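Local coordinates for protein UDP-N-acetylglucosamine 2-epimerase (Listeria monocytogenes, PDB 3OT5) that probably interconverts UDP-N-acetylglucosamine and UDP-N-acetylmannosamine by inverting the sugar at C2, within a two-domain Rossmann-like fold, at residues E108-E113 with F135-M140; T126-G131 with G167-I172; H215-N220 with H285-L290; L304-S309 with K353-L358; E315-G320 with G339-I344. All coordinates share one frame; numbering follows the deposited sequence.

Interaction 1 (E108-E113 with F135-M140)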
# COMPACT_ATOMS: atom_id res chain seq x y z
N GLU A 108 -1.65 28.45 -0.86
CA GLU A 108 -2.88 29.24 -0.93
C GLU A 108 -4.05 28.54 -0.24
O GLU A 108 -4.81 29.16 0.49
CB GLU A 108 -3.23 29.53 -2.39
CG GLU A 108 -4.42 30.46 -2.60
CD GLU A 108 -4.67 30.77 -4.06
OE1 GLU A 108 -3.93 30.25 -4.92
OE2 GLU A 108 -5.60 31.55 -4.36
N VAL A 109 -4.19 27.23 -0.45
CA VAL A 109 -5.28 26.49 0.18
C VAL A 109 -5.15 26.52 1.70
O VAL A 109 -6.13 26.75 2.40
CB VAL A 109 -5.36 25.04 -0.33
CG1 VAL A 109 -6.38 24.24 0.48
CG2 VAL A 109 -5.72 25.03 -1.80
N ILE A 110 -3.93 26.31 2.20
CA ILE A 110 -3.68 26.31 3.64
C ILE A 110 -3.91 27.69 4.25
O ILE A 110 -4.57 27.81 5.28
CB ILE A 110 -2.27 25.83 3.95
CG1 ILE A 110 -2.13 24.34 3.58
CG2 ILE A 110 -1.96 26.02 5.41
CD1 ILE A 110 -0.75 23.80 3.70
N ALA A 111 -3.38 28.73 3.61
CA ALA A 111 -3.54 30.10 4.09
C ALA A 111 -5.01 30.46 4.30
O ALA A 111 -5.35 31.10 5.29
CB ALA A 111 -2.89 31.10 3.11
N ALA A 112 -5.85 30.05 3.36
CA ALA A 112 -7.28 30.33 3.41
C ALA A 112 -8.03 29.44 4.42
O ALA A 112 -8.73 29.95 5.30
CB ALA A 112 -7.89 30.17 2.02
N GLU A 113 -7.89 28.12 4.28
CA GLU A 113 -8.57 27.16 5.16
C GLU A 113 -8.12 27.21 6.62
O GLU A 113 -8.91 26.92 7.53
CB GLU A 113 -8.40 25.74 4.61
CG GLU A 113 -9.07 25.51 3.25
CD GLU A 113 -10.60 25.58 3.30
OE1 GLU A 113 -11.21 25.01 4.24
OE2 GLU A 113 -11.19 26.17 2.37
N PHE A 135 4.77 24.04 6.19
CA PHE A 135 5.79 24.67 7.02
C PHE A 135 5.80 26.17 6.78
O PHE A 135 5.88 26.97 7.73
CB PHE A 135 7.17 24.10 6.72
CG PHE A 135 8.27 24.91 7.32
CD1 PHE A 135 8.48 24.91 8.68
CD2 PHE A 135 9.10 25.68 6.52
CE1 PHE A 135 9.49 25.67 9.23
CE2 PHE A 135 10.11 26.44 7.07
CZ PHE A 135 10.30 26.44 8.42
N TYR A 136 5.75 26.58 5.52
CA TYR A 136 5.74 28.01 5.23
C TYR A 136 4.57 28.68 5.90
O TYR A 136 4.69 29.80 6.37
CB TYR A 136 5.76 28.32 3.73
CG TYR A 136 7.06 27.96 3.04
CD1 TYR A 136 8.27 28.05 3.72
CD2 TYR A 136 7.10 27.72 1.66
CE1 TYR A 136 9.47 27.78 3.09
CE2 TYR A 136 8.32 27.47 1.01
CZ TYR A 136 9.49 27.50 1.74
OH TYR A 136 10.70 27.28 1.13
N GLN A 137 3.45 27.96 5.99
CA GLN A 137 2.24 28.50 6.64
C GLN A 137 2.24 28.28 8.14
O GLN A 137 1.25 28.59 8.81
CB GLN A 137 1.00 27.85 6.03
CG GLN A 137 0.80 28.26 4.63
CD GLN A 137 0.55 29.72 4.51
OE1 GLN A 137 -0.11 30.31 5.37
NE2 GLN A 137 1.05 30.32 3.44
N GLN A 138 3.34 27.78 8.66
CA GLN A 138 3.50 27.50 10.08
C GLN A 138 2.34 26.69 10.69
O GLN A 138 1.84 27.03 11.77
CB GLN A 138 3.76 28.78 10.85
CG GLN A 138 5.06 29.44 10.41
CD GLN A 138 5.43 30.63 11.26
OE1 GLN A 138 4.56 31.32 11.81
NE2 GLN A 138 6.73 30.88 11.37
N LYS A 139 1.94 25.63 9.98
CA LYS A 139 0.90 24.71 10.45
C LYS A 139 1.59 23.42 10.84
O LYS A 139 2.65 23.08 10.30
CB LYS A 139 -0.11 24.36 9.36
CG LYS A 139 -1.28 25.27 9.08
CD LYS A 139 -0.95 26.70 8.93
CE LYS A 139 -1.07 27.45 10.23
NZ LYS A 139 -2.51 27.55 10.61
N MET A 140 0.96 22.69 11.74
CA MET A 140 1.52 21.43 12.15
C MET A 140 1.43 20.47 10.96
O MET A 140 0.43 20.44 10.23
CB MET A 140 0.79 20.90 13.37
CG MET A 140 1.43 19.67 13.92
SD MET A 140 0.64 19.18 15.43
CE MET A 140 1.62 17.72 15.86
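I110 meets Q137 with its CG2 branch, which chi1 of -67° sets anti to the backbone N and points at 135-140. On the other side Q137 bends at chi2 (-64°), folding its amide back toward the helix of 108-113 while CB and CG lie alongside the isoleucine methyl. The two side chains pass each other in opposite directions, with I110 CG2 3.5 Å from Q137 CB and 3.6 Å from Q137 CG. The folded amide then brings Q137 OE1 over A111, 3.7 Å from A111 CB; this is van der Waals contact, and the polar partner of the amide is N107, one residue before 108-113, whose OD1 accepts from Q137 NE2.

Q137 comes directly after helix 125-136, in the loop that leads to strand 140-144, and Q138, with positive phi, is the C-prime residue of the Schellman motif that ends that helix. Past this turn, K139 comes back against the helix of 108-113. Its CD approaches the same I110 CG2 at 3.7 Å, so the one methyl touches the aliphatic parts of both Q137 and K139. The lysine chain kinks at chi2, chi3 and chi4, and its NZ bonds to N114 OD1, just past the end of helix 95-113. I110, which is buried, also packs on M31 of strand 28-34, whereas A111 lies at the exposed surface.

Interaction 2 (T126-G131 with G167-I172)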
# COMPACT_ATOMS: atom_id res chain seq x y z
N THR A 126 4.12 15.44 -4.42
CA THR A 126 2.98 16.22 -3.96
C THR A 126 3.02 16.34 -2.44
O THR A 126 2.83 17.42 -1.90
CB THR A 126 1.66 15.60 -4.43
OG1 THR A 126 1.65 14.20 -4.10
CG2 THR A 126 1.53 15.73 -5.93
N SER A 127 3.31 15.25 -1.74
CA SER A 127 3.38 15.27 -0.29
C SER A 127 4.48 16.16 0.25
O SER A 127 4.29 16.86 1.25
CB SER A 127 3.58 13.86 0.25
OG SER A 127 2.40 13.13 0.04
N PHE A 128 5.64 16.10 -0.38
CA PHE A 128 6.74 16.93 0.04
C PHE A 128 6.40 18.39 -0.17
O PHE A 128 6.59 19.20 0.73
CB PHE A 128 8.01 16.58 -0.72
CG PHE A 128 9.00 17.70 -0.79
CD1 PHE A 128 9.64 18.16 0.35
CD2 PHE A 128 9.30 18.30 -2.01
CE1 PHE A 128 10.55 19.17 0.28
CE2 PHE A 128 10.23 19.31 -2.08
CZ PHE A 128 10.85 19.75 -0.93
N ALA A 129 5.89 18.70 -1.34
CA ALA A 129 5.55 20.08 -1.70
C ALA A 129 4.48 20.66 -0.77
O ALA A 129 4.57 21.81 -0.34
CB ALA A 129 5.08 20.14 -3.14
N ALA A 130 3.48 19.86 -0.48
CA ALA A 130 2.40 20.27 0.39
C ALA A 130 2.95 20.42 1.80
O ALA A 130 2.52 21.29 2.57
CB ALA A 130 1.27 19.24 0.34
N GLY A 131 3.92 19.58 2.14
CA GLY A 131 4.55 19.63 3.45
C GLY A 131 5.27 20.94 3.62
O GLY A 131 5.15 21.61 4.64
N GLY A 167 10.33 14.27 6.23
CA GLY A 167 10.73 13.87 7.57
C GLY A 167 11.31 15.00 8.41
O GLY A 167 11.11 15.03 9.62
N VAL A 168 12.04 15.93 7.82
CA VAL A 168 12.60 17.00 8.63
C VAL A 168 11.52 18.03 8.94
O VAL A 168 11.49 18.61 10.04
CB VAL A 168 13.84 17.69 7.99
CG1 VAL A 168 14.87 16.65 7.61
CG2 VAL A 168 13.44 18.50 6.78
N MET A 169 10.60 18.24 8.00
CA MET A 169 9.54 19.23 8.18
C MET A 169 8.43 18.74 9.08
O MET A 169 7.79 19.54 9.75
CB MET A 169 8.95 19.62 6.82
CG MET A 169 9.96 20.27 5.91
SD MET A 169 9.23 20.70 4.33
CE MET A 169 8.82 19.09 3.67
N ALA A 170 8.19 17.44 9.10
CA ALA A 170 7.12 16.88 9.92
C ALA A 170 7.26 17.15 11.41
O ALA A 170 8.36 17.14 11.99
CB ALA A 170 7.01 15.37 9.68
N ASP A 171 6.11 17.39 12.04
CA ASP A 171 6.02 17.60 13.46
C ASP A 171 5.61 16.31 14.13
O ASP A 171 5.91 16.09 15.27
CB ASP A 171 4.99 18.67 13.74
CG ASP A 171 5.38 19.99 13.17
OD1 ASP A 171 6.46 20.49 13.56
OD2 ASP A 171 4.61 20.54 12.38
N ILE A 172 4.91 15.45 13.39
CA ILE A 172 4.46 14.18 13.93
C ILE A 172 4.57 13.13 12.82
O ILE A 172 4.21 13.36 11.66
CB ILE A 172 3.06 14.34 14.60
CG1 ILE A 172 2.60 13.03 15.24
CG2 ILE A 172 2.04 14.86 13.61
CD1 ILE A 172 1.38 13.24 16.16
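An apolar contact between a methionine methyl and a phenyl ring joins two neighbouring helices of the N-terminal sheet domain: M169, in the last turn of helix 159-169, reaches across to F128 and G131 on helix 125-136. M169 is extended through chi2 and turns only at chi3 (-64°), which swings CE in beside the phenyl ring. M169 CE lies 3.5 Å from F128 CD1 and 3.8 Å from F128 CE1, an oblique approach, with the two side chains crossing at about a right angle. With chi1 at 156°, F128 swings its ring away from the backbone N and out along the helix flank to where the methyl arrives.

The same methyl is also 3.7 Å from F128 O, and M169 SD sits 4.0 Å from G131 C, so the thioether end rests partly on bare helix backbone. These helices are successive crossover helices of a Rossmann-like alpha/beta unit, one joining strand 117-121 to strand 140-144 and the next leading on to strand 172-175, all parallel. G131, without a side chain, lets M169 come in close to the helix. F128 packs further on N162, L165 and T166 of helix 159-169 and on T99 of helix 95-113, while M169 also rests on L141 of strand 140-144.

Interaction 3 (H215-N220 with H285-L290)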
# COMPACT_ATOMS: atom_id res chain seq x y z
N HIS A 215 -17.65 -11.78 -9.50
CA HIS A 215 -16.76 -12.03 -10.65
C HIS A 215 -16.87 -13.50 -11.08
O HIS A 215 -16.64 -14.39 -10.27
CB HIS A 215 -15.30 -11.69 -10.36
CG HIS A 215 -14.46 -11.60 -11.61
ND1 HIS A 215 -14.13 -12.71 -12.37
CD2 HIS A 215 -13.89 -10.54 -12.22
CE1 HIS A 215 -13.39 -12.32 -13.40
NE2 HIS A 215 -13.23 -11.01 -13.33
N PRO A 216 -17.20 -13.74 -12.37
CA PRO A 216 -17.38 -15.09 -12.94
C PRO A 216 -16.38 -16.14 -12.46
O PRO A 216 -16.77 -17.20 -11.98
CB PRO A 216 -17.21 -14.87 -14.46
CG PRO A 216 -16.73 -13.45 -14.62
CD PRO A 216 -17.24 -12.71 -13.43
N ILE A 217 -15.09 -15.81 -12.58
CA ILE A 217 -14.02 -16.71 -12.17
C ILE A 217 -14.13 -17.10 -10.71
O ILE A 217 -13.91 -18.26 -10.34
CB ILE A 217 -12.64 -16.06 -12.39
CG1 ILE A 217 -12.44 -15.72 -13.87
CG2 ILE A 217 -11.55 -16.98 -11.90
CD1 ILE A 217 -11.19 -14.93 -14.13
N LEU A 218 -14.44 -16.12 -9.88
CA LEU A 218 -14.59 -16.36 -8.46
C LEU A 218 -15.86 -17.16 -8.20
O LEU A 218 -15.90 -17.99 -7.30
CB LEU A 218 -14.58 -15.04 -7.70
CG LEU A 218 -13.24 -14.30 -7.80
CD1 LEU A 218 -13.31 -12.95 -7.11
CD2 LEU A 218 -12.14 -15.15 -7.20
N GLU A 219 -16.88 -16.93 -9.04
CA GLU A 219 -18.16 -17.62 -8.92
C GLU A 219 -18.08 -19.05 -9.47
O GLU A 219 -18.77 -19.94 -8.99
CB GLU A 219 -19.27 -16.84 -9.65
CG GLU A 219 -19.54 -15.45 -9.06
CD GLU A 219 -20.61 -14.66 -9.82
OE1 GLU A 219 -20.92 -13.51 -9.41
OE2 GLU A 219 -21.14 -15.18 -10.82
N ASN A 220 -17.23 -19.26 -10.48
CA ASN A 220 -17.07 -20.60 -11.05
C ASN A 220 -15.94 -21.35 -10.36
O ASN A 220 -15.67 -22.50 -10.68
CB ASN A 220 -16.79 -20.51 -12.55
CG ASN A 220 -17.96 -19.94 -13.33
OD1 ASN A 220 -18.98 -19.55 -12.75
ND2 ASN A 220 -17.82 -19.89 -14.65
N HIS A 285 -6.61 -18.36 -15.86
CA HIS A 285 -7.34 -17.21 -16.37
C HIS A 285 -6.39 -16.06 -16.62
O HIS A 285 -5.77 -15.54 -15.69
CB HIS A 285 -8.43 -16.83 -15.39
CG HIS A 285 -9.28 -18.00 -14.98
ND1 HIS A 285 -10.37 -18.42 -15.71
CD2 HIS A 285 -9.18 -18.85 -13.93
CE1 HIS A 285 -10.91 -19.47 -15.12
NE2 HIS A 285 -10.20 -19.76 -14.04
N LEU A 286 -6.25 -15.69 -17.89
CA LEU A 286 -5.40 -14.60 -18.31
C LEU A 286 -6.30 -13.42 -18.55
O LEU A 286 -6.95 -13.31 -19.60
CB LEU A 286 -4.65 -14.95 -19.59
CG LEU A 286 -3.75 -16.18 -19.50
CD1 LEU A 286 -3.04 -16.39 -20.83
CD2 LEU A 286 -2.75 -16.02 -18.37
N ILE A 287 -6.35 -12.53 -17.59
CA ILE A 287 -7.20 -11.38 -17.70
C ILE A 287 -6.40 -10.10 -17.77
O ILE A 287 -5.17 -10.13 -17.63
CB ILE A 287 -8.18 -11.32 -16.51
CG1 ILE A 287 -7.44 -11.08 -15.19
CG2 ILE A 287 -8.99 -12.60 -16.44
CD1 ILE A 287 -8.36 -10.99 -13.98
N GLU A 288 -7.10 -9.00 -18.00
CA GLU A 288 -6.50 -7.69 -18.07
C GLU A 288 -6.11 -7.24 -16.65
O GLU A 288 -6.56 -7.84 -15.68
CB GLU A 288 -7.48 -6.69 -18.70
CG GLU A 288 -7.85 -7.02 -20.16
CD GLU A 288 -6.65 -6.95 -21.10
OE1 GLU A 288 -5.68 -6.23 -20.79
OE2 GLU A 288 -6.69 -7.61 -22.16
N PRO A 289 -5.26 -6.21 -16.54
CA PRO A 289 -4.86 -5.74 -15.21
C PRO A 289 -6.06 -5.32 -14.37
O PRO A 289 -6.91 -4.57 -14.84
CB PRO A 289 -3.96 -4.54 -15.51
CG PRO A 289 -3.48 -4.74 -16.91
CD PRO A 289 -4.61 -5.43 -17.61
N LEU A 290 -6.13 -5.82 -13.15
CA LEU A 290 -7.22 -5.47 -12.26
C LEU A 290 -6.92 -4.20 -11.50
O LEU A 290 -5.77 -3.85 -11.28
CB LEU A 290 -7.46 -6.59 -11.24
CG LEU A 290 -7.95 -7.93 -11.78
CD1 LEU A 290 -8.00 -8.93 -10.64
CD2 LEU A 290 -9.31 -7.77 -12.46
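H215 lies just ahead of the short helix 216-219 and does not itself touch 285-290 closely, yet it prepares the residue that does. H215 is the N-cap residue, and its ring makes the capping bond: H215 ND1 accepts from I217 N at 3.3 Å, the donor lying 9° out of the ring plane and the bond bent to 144°. F298 of helix 292-301 meets the H215 ring edge-to-face. P216 then opens the helix.

I217 makes the contact, and it does so with every branch. CG2, anti to the backbone N, sits over one face of the H285 imidazole, 3.8 Å from the H285 ring centroid and close to the ring normal, a CH-pi contact displaced a little toward the rim, with H285 CD2 its closest ring atom. The I217 and H285 side chains slide past each other in opposite directions, and I217 CD1 lies 3.6 Å from H285 CB and 4.0 Å from I287 CG2. H285 and I287 point the same way from strand 284-287, an outermost strand of the six-stranded parallel sheet of the C-terminal Rossmann-like domain, so the helix leading into strand 225-229 packs on the sheet near that border. V261 on the adjacent strand touches both isoleucines. The ring of H285 is also held by a hydrogen bond from NE2 to E259 OE1, and beyond I217 the chain turns L218 toward F298 and Y213.

Interaction 4 (L304-S309 with K353-L358)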
# COMPACT_ATOMS: atom_id res chain seq x y z
N LEU A 304 -3.19 -18.46 -2.24
CA LEU A 304 -1.82 -17.98 -2.14
C LEU A 304 -1.59 -17.01 -3.29
O LEU A 304 -2.32 -17.02 -4.29
CB LEU A 304 -0.80 -19.14 -2.15
CG LEU A 304 -0.41 -19.79 -3.48
CD1 LEU A 304 0.56 -18.86 -4.18
CD2 LEU A 304 0.26 -21.14 -3.29
N VAL A 305 -0.60 -16.16 -3.13
CA VAL A 305 -0.30 -15.18 -4.15
C VAL A 305 1.18 -15.08 -4.39
O VAL A 305 1.97 -15.15 -3.45
CB VAL A 305 -0.86 -13.78 -3.76
CG1 VAL A 305 -0.39 -13.39 -2.38
CG2 VAL A 305 -0.46 -12.69 -4.79
N PHE A 306 1.56 -15.00 -5.66
CA PHE A 306 2.93 -14.81 -6.09
C PHE A 306 3.00 -13.38 -6.52
O PHE A 306 2.22 -12.98 -7.36
CB PHE A 306 3.29 -15.62 -7.33
CG PHE A 306 3.44 -17.10 -7.11
CD1 PHE A 306 4.62 -17.62 -6.61
CD2 PHE A 306 2.44 -17.98 -7.51
CE1 PHE A 306 4.79 -19.00 -6.45
CE2 PHE A 306 2.59 -19.35 -7.36
CZ PHE A 306 3.76 -19.86 -6.82
N THR A 307 3.96 -12.61 -6.02
CA THR A 307 4.05 -11.23 -6.41
C THR A 307 5.41 -10.66 -6.16
O THR A 307 6.22 -11.24 -5.44
CB THR A 307 3.04 -10.36 -5.58
OG1 THR A 307 2.89 -9.06 -6.17
CG2 THR A 307 3.51 -10.22 -4.16
N ASP A 308 5.68 -9.56 -6.83
CA ASP A 308 6.89 -8.81 -6.60
C ASP A 308 6.46 -7.39 -6.17
O ASP A 308 7.27 -6.47 -6.12
CB ASP A 308 7.80 -8.80 -7.82
CG ASP A 308 7.19 -8.09 -9.00
OD1 ASP A 308 6.08 -7.51 -8.86
OD2 ASP A 308 7.82 -8.09 -10.08
N SER A 309 5.16 -7.24 -5.89
CA SER A 309 4.61 -5.95 -5.45
C SER A 309 4.78 -5.71 -3.95
O SER A 309 4.48 -6.58 -3.13
CB SER A 309 3.12 -5.86 -5.78
OG SER A 309 2.55 -4.73 -5.14
N LYS A 353 8.31 -25.78 -6.04
CA LYS A 353 8.52 -26.38 -4.72
C LYS A 353 7.77 -25.64 -3.64
O LYS A 353 6.98 -26.23 -2.89
CB LYS A 353 10.00 -26.31 -4.35
CG LYS A 353 10.93 -27.21 -5.12
CD LYS A 353 12.39 -26.79 -4.86
CE LYS A 353 12.74 -26.75 -3.37
NZ LYS A 353 14.14 -26.29 -3.14
N GLU A 354 8.00 -24.34 -3.57
CA GLU A 354 7.40 -23.53 -2.54
C GLU A 354 5.88 -23.48 -2.67
O GLU A 354 5.17 -23.48 -1.67
CB GLU A 354 7.99 -22.13 -2.57
CG GLU A 354 7.93 -21.48 -1.22
CD GLU A 354 8.93 -22.11 -0.26
OE1 GLU A 354 8.56 -22.38 0.90
OE2 GLU A 354 10.07 -22.38 -0.69
N ALA A 355 5.38 -23.44 -3.89
CA ALA A 355 3.95 -23.44 -4.13
C ALA A 355 3.34 -24.76 -3.65
O ALA A 355 2.39 -24.79 -2.86
CB ALA A 355 3.67 -23.23 -5.59
N LEU A 356 3.89 -25.87 -4.14
CA LEU A 356 3.40 -27.19 -3.78
C LEU A 356 3.39 -27.38 -2.27
O LEU A 356 2.43 -27.90 -1.71
CB LEU A 356 4.23 -28.29 -4.45
CG LEU A 356 4.18 -28.30 -5.98
CD1 LEU A 356 4.88 -29.55 -6.53
CD2 LEU A 356 2.75 -28.26 -6.47
N ASP A 357 4.46 -26.94 -1.61
CA ASP A 357 4.57 -27.02 -0.16
C ASP A 357 3.31 -26.47 0.48
O ASP A 357 2.66 -27.15 1.28
CB ASP A 357 5.78 -26.21 0.33
CG ASP A 357 5.93 -26.22 1.84
OD1 ASP A 357 6.27 -25.14 2.40
OD2 ASP A 357 5.69 -27.27 2.48
N LEU A 358 2.97 -25.24 0.11
CA LEU A 358 1.78 -24.56 0.63
C LEU A 358 0.48 -25.25 0.23
O LEU A 358 -0.45 -25.35 1.03
CB LEU A 358 1.76 -23.10 0.18
CG LEU A 358 2.88 -22.25 0.75
CD1 LEU A 358 2.84 -20.83 0.20
CD2 LEU A 358 2.80 -22.24 2.26
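F306 and L304 face helix 348-360 from one strand with quite different conformations. The phenyl group has CG beside its backbone N (chi1 -73°), and from there the ring reaches outward until CZ, its farthest atom, arrives 3.6 Å from A355 CB. The methyl lies at the ring's edge, near its plane, so the small alanine meets the phenyl end-on. L304 takes the less common setting with CG between the backbone N and carbonyl carbon (chi1 80°) and bends again at chi2, which carries L304 CD2 toward the helix. That methyl settles 4.2 Å from A355 O and 4.3 Å from L358 CB, looser than the phenyl contact.

Strand 304-307 and helix 353-358 run nearly antiparallel, at 164°, with their axes 10.4 Å apart, the usual layering of a helix against a parallel beta sheet in an alpha/beta sandwich. Strand 302-307 sits between strands 225-229 and 323-325. F306 also touches V248 and I251 of helix 240-254, and L358 touches L324 and M368. At the strand's far end, T307 OG1 accepts from S309 N at 2.9 Å, an ST turn that hands the chain on to helix 310-315, where S309 is the N-cap residue.

Interaction 5 (E315-G320 with G339-I344)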
# COMPACT_ATOMS: atom_id res chain seq x y z
N GLU A 315 -0.61 -6.09 2.24
CA GLU A 315 -2.07 -6.23 2.18
C GLU A 315 -2.56 -7.66 2.21
O GLU A 315 -3.51 -7.96 2.92
CB GLU A 315 -2.60 -5.52 0.93
CG GLU A 315 -2.38 -4.02 0.98
CD GLU A 315 -2.63 -3.31 -0.35
OE1 GLU A 315 -2.25 -2.14 -0.45
OE2 GLU A 315 -3.17 -3.92 -1.29
N ALA A 316 -1.91 -8.53 1.45
CA ALA A 316 -2.32 -9.93 1.38
C ALA A 316 -2.39 -10.61 2.75
O ALA A 316 -3.36 -11.32 3.04
CB ALA A 316 -1.40 -10.71 0.45
N PRO A 317 -1.36 -10.41 3.60
CA PRO A 317 -1.41 -11.00 4.92
C PRO A 317 -2.53 -10.39 5.76
O PRO A 317 -2.95 -10.98 6.76
CB PRO A 317 -0.03 -10.67 5.49
CG PRO A 317 0.82 -10.53 4.30
CD PRO A 317 -0.03 -9.85 3.31
N GLY A 318 -3.00 -9.21 5.37
CA GLY A 318 -4.13 -8.55 6.03
C GLY A 318 -5.38 -9.39 5.77
O GLY A 318 -6.33 -9.35 6.54
N MET A 319 -5.37 -10.14 4.66
CA MET A 319 -6.47 -11.04 4.29
C MET A 319 -6.15 -12.45 4.78
O MET A 319 -6.96 -13.35 4.67
CB MET A 319 -6.60 -11.11 2.77
CG MET A 319 -6.78 -9.76 2.03
SD MET A 319 -8.43 -9.08 2.15
CE MET A 319 -8.60 -8.92 3.91
N GLY A 320 -4.94 -12.63 5.31
CA GLY A 320 -4.47 -13.93 5.76
C GLY A 320 -4.05 -14.79 4.57
O GLY A 320 -4.09 -16.01 4.65
N GLY A 339 6.74 -14.35 8.95
CA GLY A 339 6.28 -15.60 8.36
C GLY A 339 5.08 -15.43 7.45
O GLY A 339 4.56 -16.41 6.92
N THR A 340 4.63 -14.18 7.28
CA THR A 340 3.50 -13.89 6.42
C THR A 340 3.92 -13.91 4.95
O THR A 340 3.07 -14.04 4.06
CB THR A 340 2.94 -12.48 6.69
OG1 THR A 340 3.97 -11.51 6.45
CG2 THR A 340 2.45 -12.37 8.13
N LEU A 341 5.22 -13.77 4.72
CA LEU A 341 5.83 -13.72 3.39
C LEU A 341 7.00 -14.68 3.23
O LEU A 341 7.72 -14.95 4.19
CB LEU A 341 6.45 -12.34 3.17
CG LEU A 341 5.64 -11.04 3.26
CD1 LEU A 341 6.57 -9.90 2.98
CD2 LEU A 341 4.49 -11.02 2.29
N LYS A 342 7.23 -15.14 2.01
CA LYS A 342 8.39 -15.98 1.71
C LYS A 342 9.12 -15.44 0.49
O LYS A 342 8.54 -15.31 -0.58
CB LYS A 342 8.02 -17.45 1.53
CG LYS A 342 7.65 -18.14 2.83
CD LYS A 342 7.65 -19.67 2.70
CE LYS A 342 7.36 -20.33 4.05
NZ LYS A 342 7.50 -21.82 4.04
N LEU A 343 10.38 -15.06 0.69
CA LEU A 343 11.20 -14.57 -0.41
C LEU A 343 11.71 -15.81 -1.12
O LEU A 343 12.52 -16.56 -0.57
CB LEU A 343 12.35 -13.72 0.10
CG LEU A 343 13.20 -13.03 -0.96
CD1 LEU A 343 12.34 -12.04 -1.74
CD2 LEU A 343 14.36 -12.32 -0.34
N ILE A 344 11.24 -16.04 -2.34
CA ILE A 344 11.64 -17.24 -3.08
C ILE A 344 12.34 -16.97 -4.41
O ILE A 344 12.69 -17.90 -5.11
CB ILE A 344 10.43 -18.13 -3.36
CG1 ILE A 344 9.48 -17.47 -4.36
CG2 ILE A 344 9.71 -18.44 -2.06
CD1 ILE A 344 8.36 -18.38 -4.78
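P317 and T340 pack tightly: P317 CB and P317 CG are each 3.7 Å from T340 CB, so the pyrrolidine ring meets the threonine at its branch point. The two side chains cross at about a right angle. T340 is held with OG1 between its backbone N and carbonyl carbon (chi1 60°), where the hydroxyl bonds to G335 O of helix 333-338. That tether fixes the rotation of the side chain and leaves its two branches set differently against the proline, with T340 OG1 3.9 Å from P317 CG and T340 CG2 4.0 Å from P317 CB.

The contact grows looser along 339-344. L341 turns its CD2 toward the proline but stops at 4.2 Å from P317 CG. P317 as a whole is partly exposed and also touches N373 of a loop. M319, which does not touch 339-344, packs on V209 and on L205 of helix 200-208.

Two turns present these groups. Residues 316-319 continue the helical course past helix 310-315 with irregular hydrogen bonding, and G320, with positive phi, closes that turn before strand 323-325. On the other side G339, also with positive phi, ends helix 333-338 and swings the chain into strand 341-343, an outermost strand of the six-stranded parallel sheet. The contact thus bridges the loops at the entrances to two adjacent strands, with A316 and L341 both resting on V323 of strand 323-325, and A316 also on V305 of strand 302-307.

How the interactions relate
The five contacts fall into two groups, one per Rossmann-like domain. Interactions 1 and 2 share helix 125-136 and lie 12 Å apart between centres; M140 CE touches I172 CG2 at 3.7 Å. Interactions 3, 4 and 5 all reach the other, six-stranded sheet. Interactions 4 and 5 are 10 Å apart between centres, and F306 CE1 approaches I344 CD1 at 4.0 Å, while E354 and K342 form a long, weak ion pair. Interaction 3 lies 19 Å from interaction 4, centre to centre. Between the groups, interactions 2 and 5 come no nearer than about 16 Å by nearest atoms; in this family the nucleotide sugar probably binds in the cleft between the two domains.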